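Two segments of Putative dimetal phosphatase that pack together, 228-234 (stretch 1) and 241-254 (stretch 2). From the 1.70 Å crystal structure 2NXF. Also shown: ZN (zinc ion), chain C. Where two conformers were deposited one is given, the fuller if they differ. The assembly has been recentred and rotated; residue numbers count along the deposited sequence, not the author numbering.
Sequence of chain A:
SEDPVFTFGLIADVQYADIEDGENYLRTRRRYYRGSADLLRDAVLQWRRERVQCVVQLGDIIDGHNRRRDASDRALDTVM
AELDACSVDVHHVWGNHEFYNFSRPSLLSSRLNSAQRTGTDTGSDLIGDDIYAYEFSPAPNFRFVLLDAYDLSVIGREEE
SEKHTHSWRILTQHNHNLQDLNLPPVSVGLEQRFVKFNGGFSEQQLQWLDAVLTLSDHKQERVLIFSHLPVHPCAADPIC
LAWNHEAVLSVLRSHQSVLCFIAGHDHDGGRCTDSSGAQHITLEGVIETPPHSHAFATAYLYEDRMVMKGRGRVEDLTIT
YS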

# COMPACT_ATOMS: atom_id res chain seq x y z
N HIS A 228 -2.58 0.38 -0.11
CA HIS A 228 -2.01 -0.85 -0.67
C HIS A 228 -2.32 -0.88 -2.17
O HIS A 228 -1.47 -1.28 -2.99
CB HIS A 228 -2.58 -2.12 -0.03
CG HIS A 228 -1.93 -3.36 -0.52
ND1 HIS A 228 -0.57 -3.59 -0.36
CD2 HIS A 228 -2.42 -4.42 -1.20
CE1 HIS A 228 -0.27 -4.76 -0.91
NE2 HIS A 228 -1.37 -5.28 -1.43
N LEU A 229 -3.53 -0.46 -2.53
CA LEU A 229 -4.00 -0.54 -3.91
C LEU A 229 -3.82 0.76 -4.69
O LEU A 229 -4.14 1.85 -4.19
CB LEU A 229 -5.51 -0.88 -3.95
CG LEU A 229 -5.91 -2.24 -3.36
CD1 LEU A 229 -7.44 -2.43 -3.46
CD2 LEU A 229 -5.17 -3.36 -4.03
N PRO A 230 -3.34 0.64 -5.93
CA PRO A 230 -3.29 1.80 -6.84
C PRO A 230 -4.69 2.20 -7.30
O PRO A 230 -5.64 1.39 -7.25
CB PRO A 230 -2.47 1.27 -8.03
CG PRO A 230 -2.69 -0.20 -8.03
CD PRO A 230 -2.78 -0.58 -6.56
N VAL A 231 -4.82 3.46 -7.74
CA VAL A 231 -6.11 3.96 -8.22
C VAL A 231 -6.06 4.56 -9.63
O VAL A 231 -7.11 4.79 -10.23
CB VAL A 231 -6.75 4.99 -7.24
CG1 VAL A 231 -7.02 4.34 -5.84
CG2 VAL A 231 -5.85 6.26 -7.11
N HIS A 232 -4.87 4.79 -10.18
CA HIS A 232 -4.81 5.38 -11.53
C HIS A 232 -4.48 4.30 -12.56
O HIS A 232 -3.45 3.64 -12.45
CB HIS A 232 -3.80 6.52 -11.60
CG HIS A 232 -4.06 7.46 -12.75
ND1 HIS A 232 -4.16 7.03 -14.05
CD2 HIS A 232 -4.25 8.80 -12.77
CE1 HIS A 232 -4.40 8.07 -14.84
NE2 HIS A 232 -4.47 9.15 -14.08
N PRO A 233 -5.36 4.10 -13.56
CA PRO A 233 -5.10 3.08 -14.58
C PRO A 233 -3.75 3.19 -15.32
O PRO A 233 -3.28 2.19 -15.87
CB PRO A 233 -6.26 3.25 -15.57
CG PRO A 233 -7.33 3.87 -14.78
CD PRO A 233 -6.65 4.77 -13.79
N CYS A 234 -3.15 4.39 -15.36
CA CYS A 234 -1.83 4.57 -16.00
C CYS A 234 -0.68 4.03 -15.15
O CYS A 234 0.44 3.86 -15.64
CB CYS A 234 -1.53 6.03 -16.37
SG CYS A 234 -1.79 7.29 -15.07
ZN ZN C . -1.50 -7.21 -2.49
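Stretch 2, residues 241-254: LAWNHEAVLSVLRS

Stretch 1 is an irregular segment, and stretch 2 approaches it first as an extended loop and then as a helix. Leu241 and Ala242 have psi near 150°, Trp243 turns to helical angles, and a helix runs from His245, with Asn244 at the N-cap position but making no capping bond through its side chain. Closest CA pairs set the register: Pro230 CA with Leu241 CA at 5.3 Å, Leu229 CA with Ala242 CA at 5.7 Å, and Val231 CA with His245 CA at 4.5 Å. These pairs do not advance in step, and the helix runs largely crosswise to stretch 1.

Two hydrogen bonds fix the start of stretch 2. Ala242 N donates to Pro230 O at 3.1 Å and 166°; the same oxygen receives a CA-H...O contact from Leu241 CA at 3.5 Å. One residue along stretch 1 and three along stretch 2, His245 ND1 donates to Val231 O at 3.0 Å and 138°. The oxygen lies at the edge of the ring, near its plane, as expected for a ring nitrogen donor.

Apolar packing centres on Val231, which has 117 Å² covered, the most of any residue here. Its CG1 lies 3.9 Å from Val248 CB and 4.1 Å from Ala242 CB, and its CG2 lies 3.8 Å from Leu249 CD2 and 4.3 Å from Leu252 CD1. His245, Val248, Leu249 and Leu252 follow the helical repeat, and all four point their CA-to-CB bonds toward stretch 1. Leu229 CD1 meets Ala242 CB at 4.1 Å. Pro233 packs through CG against Leu241 CD1 at 4.2 Å and through CD against Leu249 CD1 at 4.1 Å.

Among the polar side chains, His232 NE2 comes within 3.7 Å of Arg253 NH2, without a hydrogen bond. Within stretch 2, Arg253 NH1 forms a salt bridge with Glu246 OE1 at 3.2 Å.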

# COMPACT_ATOMS: atom_id res chain seq x y z
N LEU A 241 -6.33 -2.58 -9.56
CA LEU A 241 -6.91 -1.29 -9.12
C LEU A 241 -7.96 -1.49 -8.02
O LEU A 241 -8.69 -2.50 -8.02
CB LEU A 241 -7.61 -0.60 -10.30
CG LEU A 241 -6.70 -0.17 -11.45
CD1 LEU A 241 -7.51 0.18 -12.70
CD2 LEU A 241 -5.81 1.00 -10.99
N ALA A 242 -8.08 -0.49 -7.14
CA ALA A 242 -9.20 -0.44 -6.19
C ALA A 242 -10.55 -0.52 -6.88
O ALA A 242 -10.74 0.01 -7.98
CB ALA A 242 -9.15 0.82 -5.34
N TRP A 243 -11.50 -1.17 -6.22
CA TRP A 243 -12.85 -1.28 -6.79
C TRP A 243 -13.45 0.06 -7.24
O TRP A 243 -14.00 0.16 -8.35
CB TRP A 243 -13.81 -1.93 -5.78
CG TRP A 243 -13.54 -3.39 -5.50
CD1 TRP A 243 -12.72 -4.26 -6.17
CD2 TRP A 243 -14.15 -4.15 -4.45
NE1 TRP A 243 -12.77 -5.51 -5.59
CE2 TRP A 243 -13.63 -5.46 -4.52
CE3 TRP A 243 -15.08 -3.83 -3.44
CZ2 TRP A 243 -14.04 -6.49 -3.63
CZ3 TRP A 243 -15.47 -4.84 -2.55
CH2 TRP A 243 -14.95 -6.15 -2.66
N ASN A 244 -13.35 1.06 -6.37
CA ASN A 244 -13.89 2.38 -6.70
C ASN A 244 -12.77 3.37 -6.94
O ASN A 244 -12.80 4.49 -6.45
CB ASN A 244 -14.91 2.87 -5.64
CG ASN A 244 -14.30 3.01 -4.25
OD1 ASN A 244 -13.31 2.37 -3.91
ND2 ASN A 244 -14.92 3.86 -3.42
N HIS A 245 -11.80 2.96 -7.76
CA HIS A 245 -10.62 3.79 -8.01
C HIS A 245 -11.01 5.18 -8.56
O HIS A 245 -10.38 6.17 -8.21
CB HIS A 245 -9.62 3.08 -8.95
CG HIS A 245 -10.11 2.95 -10.36
ND1 HIS A 245 -9.64 3.74 -11.40
CD2 HIS A 245 -11.05 2.15 -10.90
CE1 HIS A 245 -10.27 3.42 -12.51
NE2 HIS A 245 -11.13 2.46 -12.24
N GLU A 246 -12.05 5.24 -9.40
CA GLU A 246 -12.43 6.51 -10.01
C GLU A 246 -12.96 7.50 -8.96
O GLU A 246 -12.76 8.72 -9.09
CB GLU A 246 -13.44 6.27 -11.14
CG GLU A 246 -13.62 7.44 -12.09
CD GLU A 246 -12.34 7.79 -12.88
OE1 GLU A 246 -12.07 9.00 -13.03
OE2 GLU A 246 -11.63 6.88 -13.34
N ALA A 247 -13.61 6.97 -7.93
CA ALA A 247 -14.09 7.80 -6.82
C ALA A 247 -12.92 8.46 -6.10
O ALA A 247 -13.00 9.63 -5.71
CB ALA A 247 -14.93 6.97 -5.84
N VAL A 248 -11.82 7.72 -5.98
CA VAL A 248 -10.60 8.27 -5.37
C VAL A 248 -9.99 9.34 -6.27
O VAL A 248 -9.64 10.43 -5.79
CB VAL A 248 -9.55 7.19 -5.07
CG1 VAL A 248 -8.34 7.81 -4.32
CG2 VAL A 248 -10.15 6.10 -4.19
N LEU A 249 -9.88 9.04 -7.56
CA LEU A 249 -9.32 10.02 -8.52
C LEU A 249 -10.12 11.31 -8.49
O LEU A 249 -9.55 12.40 -8.54
CB LEU A 249 -9.28 9.46 -9.94
CG LEU A 249 -8.32 8.28 -10.11
CD1 LEU A 249 -8.50 7.67 -11.50
CD2 LEU A 249 -6.87 8.72 -9.87
N SER A 250 -11.45 11.21 -8.41
CA SER A 250 -12.29 12.40 -8.37
C SER A 250 -11.96 13.30 -7.18
O SER A 250 -11.94 14.52 -7.32
CB SER A 250 -13.77 12.00 -8.34
OG SER A 250 -14.17 11.51 -9.60
N VAL A 251 -11.71 12.68 -6.02
CA VAL A 251 -11.29 13.42 -4.83
C VAL A 251 -9.90 14.06 -5.04
O VAL A 251 -9.75 15.27 -4.84
CB VAL A 251 -11.29 12.53 -3.56
CG1 VAL A 251 -10.66 13.27 -2.36
CG2 VAL A 251 -12.72 12.10 -3.22
N LEU A 252 -8.94 13.27 -5.51
CA LEU A 252 -7.57 13.78 -5.67
C LEU A 252 -7.51 14.96 -6.63
O LEU A 252 -6.79 15.93 -6.37
CB LEU A 252 -6.64 12.68 -6.18
CG LEU A 252 -6.55 11.41 -5.33
CD1 LEU A 252 -5.58 10.43 -5.99
CD2 LEU A 252 -6.15 11.73 -3.87
N ARG A 253 -8.27 14.86 -7.72
CA ARG A 253 -8.26 15.90 -8.77
C ARG A 253 -8.86 17.24 -8.31
O ARG A 253 -8.64 18.27 -8.95
CB ARG A 253 -8.97 15.39 -10.02
CG ARG A 253 -8.18 14.27 -10.71
CD ARG A 253 -8.98 13.59 -11.80
NE ARG A 253 -8.15 12.64 -12.54
CZ ARG A 253 -8.62 11.58 -13.20
NH1 ARG A 253 -9.92 11.31 -13.19
NH2 ARG A 253 -7.78 10.78 -13.85
N SER A 254 -9.60 17.20 -7.20
CA SER A 254 -10.21 18.37 -6.58
C SER A 254 -9.25 19.19 -5.72
O SER A 254 -9.61 20.27 -5.25
CB SER A 254 -11.37 17.92 -5.70
OG SER A 254 -12.44 17.45 -6.52
O HOH W 1 -0.02 -7.60 -4.00